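Local coordinates for viral macrophage inflammatory protein-II (PDB 2FHT) that acts as a viral chemokine that binds a wide range of chemokine receptors and so blocks infection by several HIV-1 strains, at residues P8-L13 / G39-T44; V50-D53 / W58-K61; V23-W28 / K60-Q65. All blocks are in the same frame, centred on the assembly; numbering follows the deposited sequence.

Contact 1: P8-L13 / G39-T44; sequences PDKCCL and GVIFLT
C12 O accepts a hydrogen bond from K37 NZ, while the side chain of C12 meets strand 39-44, so the polar and apolar parts of the residue are engaged separately. It is the second of the two adjacent cysteines that define CC chemokines, and the contact sets this second cysteine against the central strand of the three-stranded antiparallel sheet. The backbones come nearest at a glycine: the CA atoms of C12 and G39 are 5.8 Å apart. With SG set anti to its own carbonyl carbon (chi1 -70°), C12 carries the sulfur over to I41, where SG lies 3.9 Å from CG1. V40 O is the other close neighbour of this sulfur, at 4.1 Å from C12 SG, a distance of simple packing. The buried C12 sulfur is at the same time one half of the disulfide with C51, and thus ties the N-terminal region to the edge strand 49-53 as well as packing on the middle one. C11 turns its CB away from strand 39-44 and its sulfur pairs with C35; C11 SG is 7.5 Å from C12 SG, and the two consecutive residues send their disulfides to different parts of the chain. I41 points its CB toward segment 8-13, with CG1 the branch atom beside the sulfur, whereas V40 turns its side chain away, to the sheet face covered by helix 57-65. At the exposed margin, K10 crosses I41 at about a right angle. Its chain bends at chi3 (-85°) and again at chi4 (70°), and its amino group makes a weak hydrogen bond to Y29 OH. These bends leave K10 NZ beside the methyl end of I41, 4.2 Å from CD1.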
loop_
_atom_site.group_PDB
_atom_site.type_symbol
_atom_site.label_atom_id
_atom_site.label_comp_id
_atom_site.label_asym_id
_atom_site.label_seq_id
_atom_site.Cartn_x
_atom_site.Cartn_y
_atom_site.Cartn_z
ATOM N N PRO A 8 -7.227 16.373 2.724
ATOM C CA PRO A 8 -7.742 15.002 2.828
ATOM C C PRO A 8 -6.574 14.006 2.866
ATOM O O PRO A 8 -5.445 14.352 2.491
ATOM C CB PRO A 8 -8.596 14.861 1.557
ATOM C CG PRO A 8 -8.080 15.944 0.637
ATOM C CD PRO A 8 -7.806 17.080 1.571
ATOM N N ASP A 9 -6.846 12.778 3.291
ATOM C CA ASP A 9 -5.824 11.743 3.369
ATOM C C ASP A 9 -6.169 10.592 2.439
ATOM O O ASP A 9 -7.324 10.446 2.053
ATOM C CB ASP A 9 -5.699 11.226 4.805
ATOM C CG ASP A 9 -4.938 12.199 5.729
ATOM O OD1 ASP A 9 -3.715 12.393 5.533
ATOM O OD2 ASP A 9 -5.567 12.758 6.655
ATOM N N LYS A 10 -5.159 9.821 2.034
ATOM C CA LYS A 10 -5.373 8.651 1.169
ATOM C C LYS A 10 -5.624 7.423 2.024
ATOM O O LYS A 10 -4.765 7.041 2.814
ATOM C CB LYS A 10 -4.157 8.368 0.289
ATOM C CG LYS A 10 -4.028 9.225 -0.939
ATOM C CD LYS A 10 -2.897 8.712 -1.849
ATOM C CE LYS A 10 -1.508 9.239 -1.458
ATOM N NZ LYS A 10 -0.962 8.687 -0.169
ATOM N N CYS A 11 -6.800 6.813 1.875
ATOM C CA CYS A 11 -7.154 5.611 2.631
ATOM C C CYS A 11 -7.565 4.494 1.693
ATOM O O CYS A 11 -8.010 4.753 0.580
ATOM C CB CYS A 11 -8.317 5.876 3.582
ATOM S SG CYS A 11 -7.918 6.993 4.956
ATOM N N CYS A 12 -7.401 3.255 2.148
ATOM C CA CYS A 12 -7.773 2.075 1.382
ATOM C C CYS A 12 -9.179 1.626 1.778
ATOM O O CYS A 12 -9.414 1.118 2.869
ATOM C CB CYS A 12 -6.722 0.969 1.563
ATOM S SG CYS A 12 -5.160 1.425 0.735
ATOM N N LEU A 13 -10.124 1.881 0.891
ATOM C CA LEU A 13 -11.509 1.529 1.140
ATOM C C LEU A 13 -11.837 0.156 0.588
ATOM O O LEU A 13 -12.969 -0.293 0.686
ATOM C CB LEU A 13 -12.420 2.592 0.532
ATOM C CG LEU A 13 -12.137 4.017 1.017
ATOM C CD1 LEU A 13 -13.170 4.985 0.424
ATOM C CD2 LEU A 13 -12.188 4.028 2.542
ATOM N N GLY A 39 -4.408 -0.272 5.948
ATOM C CA GLY A 39 -3.841 -0.687 4.679
ATOM C C GLY A 39 -2.484 -0.167 4.280
ATOM O O GLY A 39 -1.861 0.615 4.976
ATOM N N VAL A 40 -1.951 -0.739 3.214
ATOM C CA VAL A 40 -0.672 -0.293 2.682
ATOM C C VAL A 40 -0.867 -0.081 1.195
ATOM O O VAL A 40 -1.703 -0.735 0.577
ATOM C CB VAL A 40 0.495 -1.302 2.916
ATOM C CG1 VAL A 40 0.823 -1.444 4.414
ATOM C CG2 VAL A 40 0.182 -2.623 2.300
ATOM N N ILE A 41 -0.164 0.889 0.641
ATOM C CA ILE A 41 -0.252 1.164 -0.783
ATOM C C ILE A 41 1.041 0.744 -1.491
ATOM O O ILE A 41 2.128 1.185 -1.115
ATOM C CB ILE A 41 -0.504 2.669 -1.047
ATOM C CG1 ILE A 41 -1.833 3.101 -0.406
ATOM C CG2 ILE A 41 -0.487 2.952 -2.540
ATOM C CD1 ILE A 41 -2.031 4.636 -0.277
ATOM N N PHE A 42 0.929 -0.161 -2.460
ATOM C CA PHE A 42 2.091 -0.583 -3.233
ATOM C C PHE A 42 2.218 0.325 -4.444
ATOM O O PHE A 42 1.210 0.720 -5.034
ATOM C CB PHE A 42 1.970 -2.044 -3.697
ATOM C CG PHE A 42 2.169 -3.044 -2.600
ATOM C CD1 PHE A 42 1.082 -3.699 -2.037
ATOM C CD2 PHE A 42 3.441 -3.265 -2.065
ATOM C CE1 PHE A 42 1.258 -4.556 -0.966
ATOM C CE2 PHE A 42 3.627 -4.118 -0.993
ATOM C CZ PHE A 42 2.538 -4.763 -0.433
ATOM N N LEU A 43 3.437 0.750 -4.744
ATOM C CA LEU A 43 3.681 1.583 -5.903
ATOM C C LEU A 43 4.249 0.654 -6.939
ATOM O O LEU A 43 5.203 -0.070 -6.664
ATOM C CB LEU A 43 4.678 2.698 -5.583
ATOM C CG LEU A 43 4.101 3.803 -4.697
ATOM C CD1 LEU A 43 5.199 4.740 -4.250
ATOM C CD2 LEU A 43 3.037 4.577 -5.478
ATOM N N THR A 44 3.600 0.572 -8.090
ATOM C CA THR A 44 4.093 -0.311 -9.138
ATOM C C THR A 44 5.154 0.410 -9.948
ATOM O O THR A 44 5.312 1.638 -9.825
ATOM C CB THR A 44 2.945 -0.846 -10.048
ATOM O OG1 THR A 44 2.418 0.204 -10.876
ATOM C CG2 THR A 44 1.812 -1.440 -9.171
#

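Contact 2: V50-D53 / W58-K61; sequences VCAD and WVKK
V59 points from the helix toward strand 50-53 and meets A52, whose CB is directed back at it, so the two small apolar groups confront each other. The approach is made by one branch: V59 CG1 lies 3.8 Å from A52 CB, across a backbone gap of 6.8 Å between the CA atoms of the two residues. That same methyl sits above one face of the W58 ring, 3.5 Å from its plane and over its centre. CG1 therefore has alanine on the strand and the indole of the preceding helix residue as neighbours. W58 itself leaves the helix obliquely, yet its end swings in until CH2 is 4.6 Å from A52 CB. This is the junction of the chemokine fold at which the last strand of the sheet, 49-53, hands over through a short turn to the C-terminal helix 57-65. F42 of the middle strand joins both A52 and V59, while P19 and L20 of the loop ahead of the sheet touch W58. D53 brings its backbone O, not its carboxylate, nearest to V59, but the model places this O too close to CG2 and the detail is doubtful. The acid is aimed along another direction, CG being anti to its backbone N (chi1 -177°), and D53 OD1 is hydrogen-bonded to S55 OG in the turn.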
loop_
_atom_site.group_PDB
_atom_site.type_symbol
_atom_site.label_atom_id
_atom_site.label_comp_id
_atom_site.label_asym_id
_atom_site.label_seq_id
_atom_site.Cartn_x
_atom_site.Cartn_y
_atom_site.Cartn_z
ATOM N N VAL A 50 -1.489 0.748 -5.609
ATOM C CA VAL A 50 -2.410 -0.357 -5.295
ATOM C C VAL A 50 -2.583 -0.582 -3.785
ATOM O O VAL A 50 -1.619 -0.754 -3.047
ATOM C CB VAL A 50 -1.962 -1.690 -5.984
ATOM C CG1 VAL A 50 -3.014 -2.759 -5.823
ATOM C CG2 VAL A 50 -1.681 -1.460 -7.445
ATOM N N CYS A 51 -3.833 -0.574 -3.345
ATOM C CA CYS A 51 -4.194 -0.787 -1.947
ATOM C C CYS A 51 -4.153 -2.252 -1.569
ATOM O O CYS A 51 -4.721 -3.096 -2.280
ATOM C CB CYS A 51 -5.609 -0.275 -1.704
ATOM S SG CYS A 51 -5.642 1.467 -1.261
ATOM N N ALA A 52 -3.549 -2.557 -0.427
ATOM C CA ALA A 52 -3.457 -3.933 0.003
ATOM C C ALA A 52 -3.732 -4.093 1.491
ATOM O O ALA A 52 -3.520 -3.175 2.273
ATOM C CB ALA A 52 -2.090 -4.511 -0.374
ATOM N N ASP A 53 -4.273 -5.258 1.849
ATOM C CA ASP A 53 -4.641 -5.630 3.214
ATOM C C ASP A 53 -3.396 -6.131 3.907
ATOM O O ASP A 53 -2.932 -7.243 3.627
ATOM C CB ASP A 53 -5.674 -6.765 3.166
ATOM C CG ASP A 53 -6.178 -7.187 4.541
ATOM O OD1 ASP A 53 -5.540 -6.878 5.561
ATOM O OD2 ASP A 53 -7.238 -7.840 4.598
ATOM N N TRP A 58 0.869 -12.537 2.026
ATOM C CA TRP A 58 1.586 -12.113 0.843
ATOM C C TRP A 58 1.954 -10.631 0.914
ATOM O O TRP A 58 3.030 -10.249 0.485
ATOM C CB TRP A 58 0.835 -12.458 -0.464
ATOM C CG TRP A 58 -0.464 -11.719 -0.752
ATOM C CD1 TRP A 58 -1.723 -12.149 -0.455
ATOM C CD2 TRP A 58 -0.626 -10.500 -1.517
ATOM N NE1 TRP A 58 -2.662 -11.297 -1.003
ATOM C CE2 TRP A 58 -2.018 -10.277 -1.656
ATOM C CE3 TRP A 58 0.262 -9.580 -2.097
ATOM C CZ2 TRP A 58 -2.539 -9.181 -2.356
ATOM C CZ3 TRP A 58 -0.254 -8.489 -2.790
ATOM C CH2 TRP A 58 -1.647 -8.301 -2.911
ATOM N N VAL A 59 1.088 -9.805 1.505
ATOM C CA VAL A 59 1.403 -8.384 1.552
ATOM C C VAL A 59 2.498 -8.088 2.552
ATOM O O VAL A 59 3.327 -7.216 2.311
ATOM C CB VAL A 59 0.174 -7.457 1.788
ATOM C CG1 VAL A 59 -1.000 -7.896 0.962
ATOM C CG2 VAL A 59 -0.159 -7.370 3.212
ATOM N N LYS A 60 2.497 -8.803 3.670
ATOM C CA LYS A 60 3.511 -8.612 4.702
ATOM C C LYS A 60 4.863 -9.048 4.163
ATOM O O LYS A 60 5.899 -8.518 4.546
ATOM C CB LYS A 60 3.119 -9.379 5.965
ATOM C CG LYS A 60 1.788 -8.894 6.514
ATOM C CD LYS A 60 1.583 -9.232 7.969
ATOM C CE LYS A 60 0.988 -10.592 8.128
ATOM N NZ LYS A 60 0.631 -10.796 9.544
ATOM N N LYS A 61 4.807 -9.961 3.200
ATOM C CA LYS A 61 5.966 -10.502 2.505
ATOM C C LYS A 61 6.500 -9.401 1.604
ATOM O O LYS A 61 7.701 -9.136 1.552
ATOM C CB LYS A 61 5.522 -11.683 1.632
ATOM C CG LYS A 61 6.339 -12.943 1.785
ATOM C CD LYS A 61 5.668 -14.070 1.024
ATOM C CE LYS A 61 4.252 -14.324 1.534
ATOM N NZ LYS A 61 3.512 -15.331 0.716
#

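Contact 3: V23-W28 / K60-Q65; sequences VLLSSW and KKLMQQ
M63 takes hold of the W28 indole in two ways, through its backbone oxygen and through a side chain laid over the ring. The side-chain part is a Met-aromatic contact, between the C-terminal helix of the chemokine fold and the first strand of its sheet, whose segments 60-65 and 25-28 run nearly perpendicular (93°). M63 CG makes a CH-pi contact 3.9 Å from the centroid of the six-membered ring and only 9° off its normal, which places it squarely over the face. The sulfur stands farther off above the same ring, with SD 4.8 Å from the centroid. A bend at chi3 then brings the terminal methyl back, and M63 CE ends 3.7 Å from W28 CH2. The bond from W28 NE1 to M63 O is weak: the 3.2 Å length is acceptable, but the N-H...O angle is only 129°. L66 O, just past the helix, is a second weak acceptor for this N-H. Three residues earlier on the strand, the chemistry becomes purely apolar, since L25 crosses L62 at about a right angle and its CD2 touches both leucine methyls, L62 CD1 at 3.9 Å and CD2 at 4.0 Å.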
loop_
_atom_site.group_PDB
_atom_site.type_symbol
_atom_site.label_atom_id
_atom_site.label_comp_id
_atom_site.label_asym_id
_atom_site.label_seq_id
_atom_site.Cartn_x
_atom_site.Cartn_y
_atom_site.Cartn_z
ATOM N N VAL A 23 7.978 -8.274 -8.939
ATOM C CA VAL A 23 8.647 -7.718 -10.121
ATOM C C VAL A 23 7.863 -6.606 -10.812
ATOM O O VAL A 23 8.391 -5.919 -11.682
ATOM C CB VAL A 23 9.073 -8.864 -11.113
ATOM C CG1 VAL A 23 9.601 -8.304 -12.435
ATOM C CG2 VAL A 23 10.150 -9.737 -10.462
ATOM N N LEU A 24 6.606 -6.425 -10.421
ATOM C CA LEU A 24 5.776 -5.364 -10.987
ATOM C C LEU A 24 5.866 -4.090 -10.113
ATOM O O LEU A 24 5.652 -2.969 -10.598
ATOM C CB LEU A 24 4.320 -5.844 -11.046
ATOM C CG LEU A 24 3.242 -5.059 -11.815
ATOM C CD1 LEU A 24 3.570 -5.025 -13.311
ATOM C CD2 LEU A 24 1.860 -5.711 -11.585
ATOM N N LEU A 25 6.249 -4.288 -8.844
ATOM C CA LEU A 25 6.324 -3.248 -7.807
ATOM C C LEU A 25 7.661 -2.598 -7.490
ATOM O O LEU A 25 8.697 -3.258 -7.440
ATOM C CB LEU A 25 5.791 -3.815 -6.503
ATOM C CG LEU A 25 4.335 -4.251 -6.313
ATOM C CD1 LEU A 25 3.465 -3.935 -7.501
ATOM C CD2 LEU A 25 4.267 -5.708 -5.950
ATOM N N SER A 26 7.602 -1.322 -7.129
ATOM C CA SER A 26 8.800 -0.590 -6.782
ATOM C C SER A 26 8.970 -0.326 -5.269
ATOM O O SER A 26 10.058 -0.519 -4.726
ATOM C CB SER A 26 8.885 0.710 -7.591
ATOM O OG SER A 26 8.137 1.750 -6.996
ATOM N N SER A 27 7.892 0.030 -4.577
ATOM C CA SER A 27 7.954 0.315 -3.144
ATOM C C SER A 27 6.561 0.346 -2.556
ATOM O O SER A 27 5.578 0.033 -3.231
ATOM C CB SER A 27 8.601 1.686 -2.907
ATOM O OG SER A 27 7.858 2.717 -3.552
ATOM N N TRP A 28 6.460 0.731 -1.292
ATOM C CA TRP A 28 5.149 0.809 -0.659
ATOM C C TRP A 28 5.168 1.863 0.442
ATOM O O TRP A 28 6.238 2.313 0.858
ATOM C CB TRP A 28 4.756 -0.549 -0.054
ATOM C CG TRP A 28 5.632 -0.989 1.113
ATOM C CD1 TRP A 28 6.845 -1.618 1.042
ATOM C CD2 TRP A 28 5.350 -0.831 2.504
ATOM N NE1 TRP A 28 7.327 -1.860 2.299
ATOM C CE2 TRP A 28 6.430 -1.396 3.215
ATOM C CE3 TRP A 28 4.282 -0.267 3.221
ATOM C CZ2 TRP A 28 6.479 -1.407 4.611
ATOM C CZ3 TRP A 28 4.335 -0.278 4.600
ATOM C CH2 TRP A 28 5.423 -0.850 5.284
ATOM N N LYS A 60 2.497 -8.803 3.670
ATOM C CA LYS A 60 3.511 -8.612 4.702
ATOM C C LYS A 60 4.863 -9.048 4.163
ATOM O O LYS A 60 5.899 -8.518 4.546
ATOM C CB LYS A 60 3.119 -9.379 5.965
ATOM C CG LYS A 60 1.788 -8.894 6.514
ATOM C CD LYS A 60 1.583 -9.232 7.969
ATOM C CE LYS A 60 0.988 -10.592 8.128
ATOM N NZ LYS A 60 0.631 -10.796 9.544
ATOM N N LYS A 61 4.807 -9.961 3.200
ATOM C CA LYS A 61 5.966 -10.502 2.505
ATOM C C LYS A 61 6.500 -9.401 1.604
ATOM O O LYS A 61 7.701 -9.136 1.552
ATOM C CB LYS A 61 5.522 -11.683 1.632
ATOM C CG LYS A 61 6.339 -12.943 1.785
ATOM C CD LYS A 61 5.668 -14.070 1.024
ATOM C CE LYS A 61 4.252 -14.324 1.534
ATOM N NZ LYS A 61 3.512 -15.331 0.716
ATOM N N LEU A 62 5.608 -8.778 0.851
ATOM C CA LEU A 62 6.033 -7.695 -0.024
ATOM C C LEU A 62 6.564 -6.530 0.810
ATOM O O LEU A 62 7.454 -5.811 0.379
ATOM C CB LEU A 62 4.868 -7.220 -0.901
ATOM C CG LEU A 62 4.499 -8.117 -2.095
ATOM C CD1 LEU A 62 3.203 -7.653 -2.733
ATOM C CD2 LEU A 62 5.654 -8.110 -3.102
ATOM N N MET A 63 5.963 -6.312 1.976
ATOM C CA MET A 63 6.385 -5.242 2.857
ATOM C C MET A 63 7.819 -5.494 3.312
ATOM O O MET A 63 8.596 -4.550 3.472
ATOM C CB MET A 63 5.435 -5.132 4.047
ATOM C CG MET A 63 4.084 -4.549 3.685
ATOM S SD MET A 63 2.829 -4.819 4.964
ATOM C CE MET A 63 3.348 -3.740 6.253
ATOM N N GLN A 64 8.163 -6.771 3.488
ATOM C CA GLN A 64 9.509 -7.173 3.890
ATOM C C GLN A 64 10.465 -6.920 2.742
ATOM O O GLN A 64 11.473 -6.244 2.902
ATOM C CB GLN A 64 9.584 -8.670 4.167
ATOM C CG GLN A 64 9.039 -9.169 5.474
ATOM C CD GLN A 64 9.426 -10.631 5.713
ATOM O OE1 GLN A 64 9.441 -11.095 6.844
ATOM N NE2 GLN A 64 9.803 -11.338 4.652
ATOM N N GLN A 65 10.180 -7.518 1.589
ATOM C CA GLN A 65 11.071 -7.368 0.441
ATOM C C GLN A 65 11.179 -6.029 -0.261
ATOM O O GLN A 65 12.200 -5.749 -0.887
ATOM C CB GLN A 65 10.836 -8.476 -0.577
ATOM C CG GLN A 65 9.408 -8.827 -0.817
ATOM C CD GLN A 65 9.277 -10.119 -1.609
ATOM O OE1 GLN A 65 8.882 -10.105 -2.774
ATOM N NE2 GLN A 65 9.625 -11.242 -0.974
#

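Overall arrangement
The three contacts share one small sheet. Contacts 2 and 3 both use helix 57-65, which they join to the two outermost strands, 49-53 and 25-30, while contact 1 brings the N-terminal cysteine region onto the middle strand 39-44. Contacts 1 and 2 are mainly buried and contact 3 only partly so. F42, on the middle strand, lies between contacts 2 and 3, reaching the helix in both. A disulfide links contact 1 covalently to the strand of contact 2, whereas the helix is held to the sheet without covalent bonds in contacts 2 and 3. Contact 2 is small and apolar, whereas contact 3 adds aromatic, sulfur and weak polar components at a less enclosed edge.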